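Local coordinates for protein phosphate transporter (Thermotoga maritima MSB8, PDB 6L85) that probably imports phosphate across the cell membrane together with sodium ions, as a bacterial relative of the human SLC20 carriers, at residues A53-S61 / S188-K196. Residues are numbered along the deposited sequence; the frame is centred on the assembly and turned at random.
Sequences AVMFGSHVS and SLFVKKTLK. With LMT (dodecyl-beta-D-maltoside), chain O; LMT (dodecyl-beta-D-maltoside), chain N.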
ATOM      1  N   ALA B  53       0.990 -10.080   5.824  1.00 30.06           N
ATOM      2  CA  ALA B  53       1.863 -10.596   6.872  1.00 30.06           C
ATOM      3  C   ALA B  53       2.577  -9.469   7.614  1.00 38.54           C
ATOM      4  O   ALA B  53       2.682  -9.493   8.846  1.00 34.97           O
ATOM      5  CB  ALA B  53       2.887 -11.556   6.269  1.00 30.28           C
ATOM      6  N   VAL B  54       3.087  -8.478   6.877  1.00 38.51           N
ATOM      7  CA  VAL B  54       3.865  -7.414   7.505  1.00 35.22           C
ATOM      8  C   VAL B  54       2.960  -6.367   8.155  1.00 32.05           C
ATOM      9  O   VAL B  54       3.299  -5.798   9.198  1.00 35.96           O
ATOM     10  CB  VAL B  54       4.811  -6.778   6.459  1.00 43.32           C
ATOM     11  CG1 VAL B  54       5.192  -5.360   6.873  1.00 44.59           C
ATOM     12  CG2 VAL B  54       6.057  -7.645   6.272  1.00 37.90           C
ATOM     13  N   MET B  55       1.822  -6.047   7.543  1.00 31.93           N
ATOM     14  CA  MET B  55       0.989  -4.999   8.116  1.00 34.94           C
ATOM     15  C   MET B  55       0.133  -5.498   9.277  1.00 36.77           C
ATOM     16  O   MET B  55      -0.243  -4.701  10.147  1.00 34.54           O
ATOM     17  CB  MET B  55       0.100  -4.381   7.023  1.00 38.69           C
ATOM     18  CG  MET B  55       0.876  -3.545   5.960  1.00 38.42           C
ATOM     19  SD  MET B  55      -0.221  -2.794   4.737  1.00 33.07           S
ATOM     20  CE  MET B  55      -1.284  -1.766   5.754  1.00 40.41           C
ATOM     21  N   PHE B  56      -0.200  -6.797   9.319  1.00 35.21           N
ATOM     22  CA  PHE B  56      -1.169  -7.265  10.307  1.00 38.20           C
ATOM     23  C   PHE B  56      -0.849  -8.620  10.918  1.00 35.95           C
ATOM     24  O   PHE B  56      -1.641  -9.091  11.727  1.00 41.83           O
ATOM     25  CB  PHE B  56      -2.588  -7.313   9.683  1.00 39.43           C
ATOM     26  CG  PHE B  56      -3.679  -6.860  10.615  1.00 45.37           C
ATOM     27  CD1 PHE B  56      -3.672  -5.574  11.146  1.00 46.35           C
ATOM     28  CD2 PHE B  56      -4.706  -7.726  10.979  1.00 49.09           C
ATOM     29  CE1 PHE B  56      -4.668  -5.155  12.043  1.00 49.47           C
ATOM     30  CE2 PHE B  56      -5.718  -7.321  11.883  1.00 52.94           C
ATOM     31  CZ  PHE B  56      -5.696  -6.029  12.416  1.00 47.13           C
ATOM     32  N   GLY B  57       0.292  -9.245  10.599  1.00 36.15           N
ATOM     33  CA  GLY B  57       0.597 -10.599  11.025  1.00 30.06           C
ATOM     34  C   GLY B  57       1.065 -10.786  12.462  1.00 40.25           C
ATOM     35  O   GLY B  57       1.115 -11.934  12.927  1.00 34.98           O
ATOM     36  N   SER B  58       1.407  -9.718  13.192  1.00 35.15           N
ATOM     37  CA  SER B  58       1.980  -9.938  14.521  1.00 42.25           C
ATOM     38  C   SER B  58       0.927 -10.376  15.545  1.00 37.36           C
ATOM     39  O   SER B  58       1.257 -11.072  16.514  1.00 39.29           O
ATOM     40  CB  SER B  58       2.708  -8.677  15.013  1.00 36.97           C
ATOM     41  OG  SER B  58       1.789  -7.603  15.180  1.00 44.69           O
ATOM     42  N   HIS B  59      -0.335 -10.006  15.327  1.00 39.07           N
ATOM     43  CA  HIS B  59      -1.377 -10.205  16.332  1.00 42.32           C
ATOM     44  C   HIS B  59      -1.698 -11.682  16.548  1.00 40.87           C
ATOM     45  O   HIS B  59      -1.760 -12.148  17.689  1.00 36.44           O
ATOM     46  CB  HIS B  59      -2.611  -9.410  15.930  1.00 40.46           C
ATOM     47  CG  HIS B  59      -2.295  -7.990  15.581  1.00 45.90           C
ATOM     48  ND1 HIS B  59      -1.923  -7.060  16.533  1.00 47.02           N
ATOM     49  CD2 HIS B  59      -2.230  -7.355  14.384  1.00 41.45           C
ATOM     50  CE1 HIS B  59      -1.672  -5.905  15.941  1.00 46.60           C
ATOM     51  NE2 HIS B  59      -1.857  -6.054  14.639  1.00 45.67           N
ATOM     52  N   VAL B  60      -1.866 -12.447  15.470  1.00 36.10           N
ATOM     53  CA  VAL B  60      -2.065 -13.880  15.645  1.00 36.59           C
ATOM     54  C   VAL B  60      -0.755 -14.577  16.020  1.00 37.38           C
ATOM     55  O   VAL B  60      -0.772 -15.623  16.695  1.00 39.21           O
ATOM     56  CB  VAL B  60      -2.701 -14.483  14.371  1.00 34.60           C
ATOM     57  CG1 VAL B  60      -2.883 -16.004  14.533  1.00 30.97           C
ATOM     58  CG2 VAL B  60      -4.025 -13.800  14.074  1.00 30.06           C
ATOM     59  N   SER B  61       0.391 -14.042  15.573  1.00 33.77           N
ATOM     60  CA  SER B  61       1.690 -14.595  15.974  1.00 39.83           C
ATOM     61  C   SER B  61       1.842 -14.621  17.498  1.00 37.24           C
ATOM     62  O   SER B  61       2.426 -15.563  18.060  1.00 37.44           O
ATOM     63  CB  SER B  61       2.832 -13.794  15.331  1.00 34.22           C
ATOM     64  OG  SER B  61       2.743 -13.808  13.912  1.00 32.94           O
ATOM     65  N   SER B 188      -8.718   0.897   8.774  1.00 37.90           N
ATOM     66  CA  SER B 188      -9.079   1.167  10.163  1.00 39.83           C
ATOM     67  C   SER B 188      -8.441   0.154  11.099  1.00 36.05           C
ATOM     68  O   SER B 188      -7.925   0.527  12.158  1.00 39.36           O
ATOM     69  CB  SER B 188     -10.600   1.187  10.326  1.00 41.59           C
ATOM     70  OG  SER B 188     -11.151  -0.077   9.994  1.00 48.26           O
ATOM     71  N   LEU B 189      -8.398  -1.125  10.710  1.00 38.30           N
ATOM     72  CA  LEU B 189      -7.750  -2.100  11.586  1.00 37.16           C
ATOM     73  C   LEU B 189      -6.236  -1.905  11.632  1.00 39.42           C
ATOM     74  O   LEU B 189      -5.615  -2.074  12.687  1.00 36.34           O
ATOM     75  CB  LEU B 189      -8.095  -3.515  11.131  1.00 41.31           C
ATOM     76  CG  LEU B 189      -9.563  -3.872  11.374  1.00 43.76           C
ATOM     77  CD1 LEU B 189      -9.906  -5.194  10.708  1.00 39.30           C
ATOM     78  CD2 LEU B 189      -9.799  -3.938  12.880  1.00 44.28           C
ATOM     79  N   PHE B 190      -5.610  -1.572  10.503  1.00 38.60           N
ATOM     80  CA  PHE B 190      -4.171  -1.350  10.523  1.00 38.34           C
ATOM     81  C   PHE B 190      -3.819  -0.169  11.414  1.00 34.46           C
ATOM     82  O   PHE B 190      -2.888  -0.238  12.221  1.00 37.88           O
ATOM     83  CB  PHE B 190      -3.668  -1.121   9.099  1.00 38.59           C
ATOM     84  CG  PHE B 190      -2.224  -0.738   9.019  1.00 37.93           C
ATOM     85  CD1 PHE B 190      -1.237  -1.637   9.392  1.00 38.70           C
ATOM     86  CD2 PHE B 190      -1.848   0.511   8.535  1.00 42.17           C
ATOM     87  CE1 PHE B 190       0.121  -1.286   9.304  1.00 38.92           C
ATOM     88  CE2 PHE B 190      -0.495   0.861   8.431  1.00 43.11           C
ATOM     89  CZ  PHE B 190       0.482  -0.044   8.812  1.00 40.66           C
ATOM     90  N   VAL B 191      -4.573   0.914  11.297  1.00 35.53           N
ATOM     91  CA  VAL B 191      -4.269   2.113  12.060  1.00 38.21           C
ATOM     92  C   VAL B 191      -4.574   1.890  13.537  1.00 44.90           C
ATOM     93  O   VAL B 191      -3.825   2.339  14.413  1.00 42.70           O
ATOM     94  CB  VAL B 191      -5.049   3.307  11.479  1.00 37.81           C
ATOM     95  CG1 VAL B 191      -4.947   4.513  12.426  1.00 36.82           C
ATOM     96  CG2 VAL B 191      -4.528   3.639  10.053  1.00 34.29           C
ATOM     97  N   LYS B 192      -5.655   1.164  13.838  1.00 40.22           N
ATOM     98  CA  LYS B 192      -6.045   0.942  15.227  1.00 40.47           C
ATOM     99  C   LYS B 192      -5.143  -0.083  15.905  1.00 37.77           C
ATOM    100  O   LYS B 192      -4.476   0.227  16.890  1.00 44.26           O
ATOM    101  CB  LYS B 192      -7.515   0.510  15.282  1.00 42.06           C
ATOM    102  CG  LYS B 192      -8.027   0.237  16.693  1.00 46.26           C
ATOM    103  CD  LYS B 192      -8.267   1.539  17.442  1.00 54.33           C
ATOM    104  CE  LYS B 192      -8.393   1.321  18.953  1.00 57.07           C
ATOM    105  NZ  LYS B 192      -7.096   1.576  19.635  1.00 61.92           N
ATOM    106  N   LYS B 193      -5.088  -1.306  15.381  1.00 38.61           N
ATOM    107  CA  LYS B 193      -4.362  -2.378  16.059  1.00 42.85           C
ATOM    108  C   LYS B 193      -2.862  -2.355  15.800  1.00 41.38           C
ATOM    109  O   LYS B 193      -2.078  -2.634  16.711  1.00 46.12           O
ATOM    110  CB  LYS B 193      -4.912  -3.740  15.638  1.00 43.19           C
ATOM    111  CG  LYS B 193      -6.287  -4.024  16.163  1.00 50.67           C
ATOM    112  CD  LYS B 193      -6.199  -4.964  17.349  1.00 57.73           C
ATOM    113  CE  LYS B 193      -5.347  -6.183  17.018  1.00 54.21           C
ATOM    114  NZ  LYS B 193      -5.430  -7.186  18.126  1.00 59.69           N
ATOM    115  N   THR B 194      -2.417  -2.113  14.570  1.00 41.40           N
ATOM    116  CA  THR B 194      -0.973  -2.211  14.363  1.00 40.77           C
ATOM    117  C   THR B 194      -0.254  -0.939  14.791  1.00 45.41           C
ATOM    118  O   THR B 194       0.761  -1.005  15.491  1.00 48.49           O
ATOM    119  CB  THR B 194      -0.642  -2.541  12.910  1.00 43.71           C
ATOM    120  OG1 THR B 194      -1.186  -3.821  12.578  1.00 41.99           O
ATOM    121  CG2 THR B 194       0.886  -2.580  12.699  1.00 36.16           C
ATOM    122  N   LEU B 195      -0.743   0.227  14.358  1.00 43.23           N
ATOM    123  CA  LEU B 195      -0.088   1.486  14.694  1.00 49.17           C
ATOM    124  C   LEU B 195      -0.517   2.031  16.046  1.00 50.77           C
ATOM    125  O   LEU B 195       0.056   3.020  16.505  1.00 55.69           O
ATOM    126  CB  LEU B 195      -0.350   2.543  13.621  1.00 42.28           C
ATOM    127  CG  LEU B 195       0.004   2.170  12.197  1.00 39.53           C
ATOM    128  CD1 LEU B 195      -0.166   3.390  11.308  1.00 42.00           C
ATOM    129  CD2 LEU B 195       1.421   1.607  12.106  1.00 41.34           C
ATOM    130  N   LYS B 196      -1.520   1.418  16.671  1.00 46.42           N
ATOM    131  CA  LYS B 196      -1.942   1.743  18.031  1.00 54.47           C
ATOM    132  C   LYS B 196      -2.358   3.208  18.167  1.00 53.88           C
ATOM    133  O   LYS B 196      -1.984   3.891  19.121  1.00 59.84           O
ATOM    134  CB  LYS B 196      -0.845   1.373  19.039  1.00 53.68           C
ATOM    135  CG  LYS B 196      -0.829  -0.125  19.374  1.00 52.91           C
ATOM    136  CD  LYS B 196       0.521  -0.769  19.089  1.00 60.26           C
ATOM    137  CE  LYS B 196       1.477  -0.562  20.265  1.00 72.62           C
ATOM    138  NZ  LYS B 196       2.671  -1.469  20.230  1.00 83.44           N
TER
HETATM  139  C1' LMT O 513       4.493  -0.639  14.402  1.00 67.90           C
HETATM  140  C2' LMT O 513       5.036  -1.660  15.378  1.00 74.83           C
HETATM  141  C3' LMT O 513       4.845  -1.326  16.851  1.00 74.53           C
HETATM  142  C4' LMT O 513       4.854   0.159  17.126  1.00 74.04           C
HETATM  143  C5' LMT O 513       4.043   0.881  16.055  1.00 74.34           C
HETATM  144  C6' LMT O 513       3.900   2.350  16.393  1.00 74.92           C
HETATM  145  O1' LMT O 513       5.194  -0.821  13.164  1.00 66.69           O
HETATM  146  O2' LMT O 513       4.405  -2.905  15.156  1.00 84.11           O
HETATM  147  O3' LMT O 513       5.900  -1.950  17.547  1.00 79.12           O
HETATM  148  O5' LMT O 513       4.688   0.697  14.799  1.00 73.13           O
HETATM  149  O6' LMT O 513       3.469   2.489  17.746  1.00 76.06           O
HETATM  150  C1  LMT O 513       4.625  -1.780  12.252  1.00 61.36           C
HETATM  151  C2  LMT O 513       5.352  -1.597  10.898  1.00 59.01           C
HETATM  152  C3  LMT O 513       4.283  -1.517   9.780  1.00 52.10           C
HETATM  153  C4  LMT O 513       5.010  -1.858   8.472  1.00 45.98           C
HETATM  154  C5  LMT O 513       4.101  -1.429   7.307  1.00 53.66           C
HETATM  155  C6  LMT O 513       5.028  -1.107   6.125  1.00 51.69           C
HETATM  156  C7  LMT O 513       4.197  -1.246   4.829  1.00 51.92           C
HETATM  157  C8  LMT O 513       3.438   0.086   4.585  1.00 52.24           C
HETATM  158  C9  LMT O 513       2.339  -0.181   3.524  1.00 54.15           C
HETATM  159  C10 LMT O 513       2.895   0.123   2.106  1.00 57.74           C
HETATM  160  C11 LMT O 513       1.708   0.277   1.145  1.00 63.01           C
HETATM  161  C12 LMT O 513       2.195   0.212  -0.305  1.00 64.53           C
HETATM  162  C1' LMT N 512       1.903   8.047  13.578  1.00 72.13           C
HETATM  163  C2' LMT N 512       1.356   9.449  13.708  1.00 73.67           C
HETATM  164  C3' LMT N 512       1.866  10.140  14.964  1.00 79.29           C
HETATM  165  C4' LMT N 512       3.232   9.628  15.360  1.00 76.77           C
HETATM  166  C5' LMT N 512       3.241   8.103  15.478  1.00 74.26           C
HETATM  167  C6' LMT N 512       3.218   7.714  16.929  1.00 72.31           C
HETATM  168  O1' LMT N 512       0.918   7.213  12.939  1.00 68.54           O
HETATM  169  O2' LMT N 512       1.720  10.215  12.581  1.00 73.77           O
HETATM  170  O3' LMT N 512       0.939   9.950  16.013  1.00 82.88           O
HETATM  171  O5' LMT N 512       2.120   7.506  14.849  1.00 78.64           O
HETATM  172  O6' LMT N 512       4.550   7.518  17.374  1.00 76.33           O
HETATM  173  C1  LMT N 512       1.118   6.920  11.541  1.00 63.83           C
HETATM  174  C2  LMT N 512       0.399   7.995  10.692  1.00 61.41           C
HETATM  175  C3  LMT N 512      -0.755   7.299   9.941  1.00 60.30           C
HETATM  176  C4  LMT N 512      -0.158   6.516   8.764  1.00 50.99           C
HETATM  177  C5  LMT N 512      -1.361   5.907   8.035  1.00 46.07           C
HETATM  178  C6  LMT N 512      -0.871   4.782   7.112  1.00 49.91           C
HETATM  179  C7  LMT N 512      -1.945   4.565   6.014  1.00 45.08           C
HETATM  180  C8  LMT N 512      -1.780   3.100   5.498  1.00 51.19           C
HETATM  181  C9  LMT N 512      -1.083   3.078   4.119  1.00 50.63           C
HETATM  182  C10 LMT N 512      -0.970   1.612   3.622  1.00 53.12           C
HETATM  183  C11 LMT N 512      -2.209   1.295   2.785  1.00 61.05           C
HETATM  184  C12 LMT N 512      -1.845   0.458   1.559  1.00 61.70           C
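M55 lays its side chain across the ring of F190, where helix 167-194 packs against helix 38-56 and the following helix 58-66. Its CB lies 3.8 Å from F190 CE1; CG touches that ring atom and C5 of the dodecyl maltoside of chain O; SD rests 3.9 Å from C9 of the same chain O molecule. The bend at chi3 (60°) folds CE back over the ring centre, 3.5 Å from the centroid, a CH-pi contact within a wider Met-aromatic one. A flexible thioether suits this place between aromatic face and lipid-like chain.

M55 O accepts a hydrogen bond from T194 OG1 (2.8 Å). The same hydroxyl accepts the N-H of H59 NE2 (3.1 Å), in the imidazole plane and nearly straight at 171°. Threonine adds a methyl, CG2, facing C1 of the chain O detergent. Imidazole offers an in-plane N-H and a face at once: K193 CE lies over that face, toward its rim, in a CH-pi contact, and the long lysine still carries NZ to S339 O. The broad F56 ring fills, as a knob, the hole among L189, F190, K193 and T194. Were H59 replaced by an alanine, T194 OG1 would probably lose its imidazole donor, and K193 CE and a face of F56 their flat partner. The two hydrogen bonds imply a directional polar tie of helix 167-194 to both other helices, beside apolar packing.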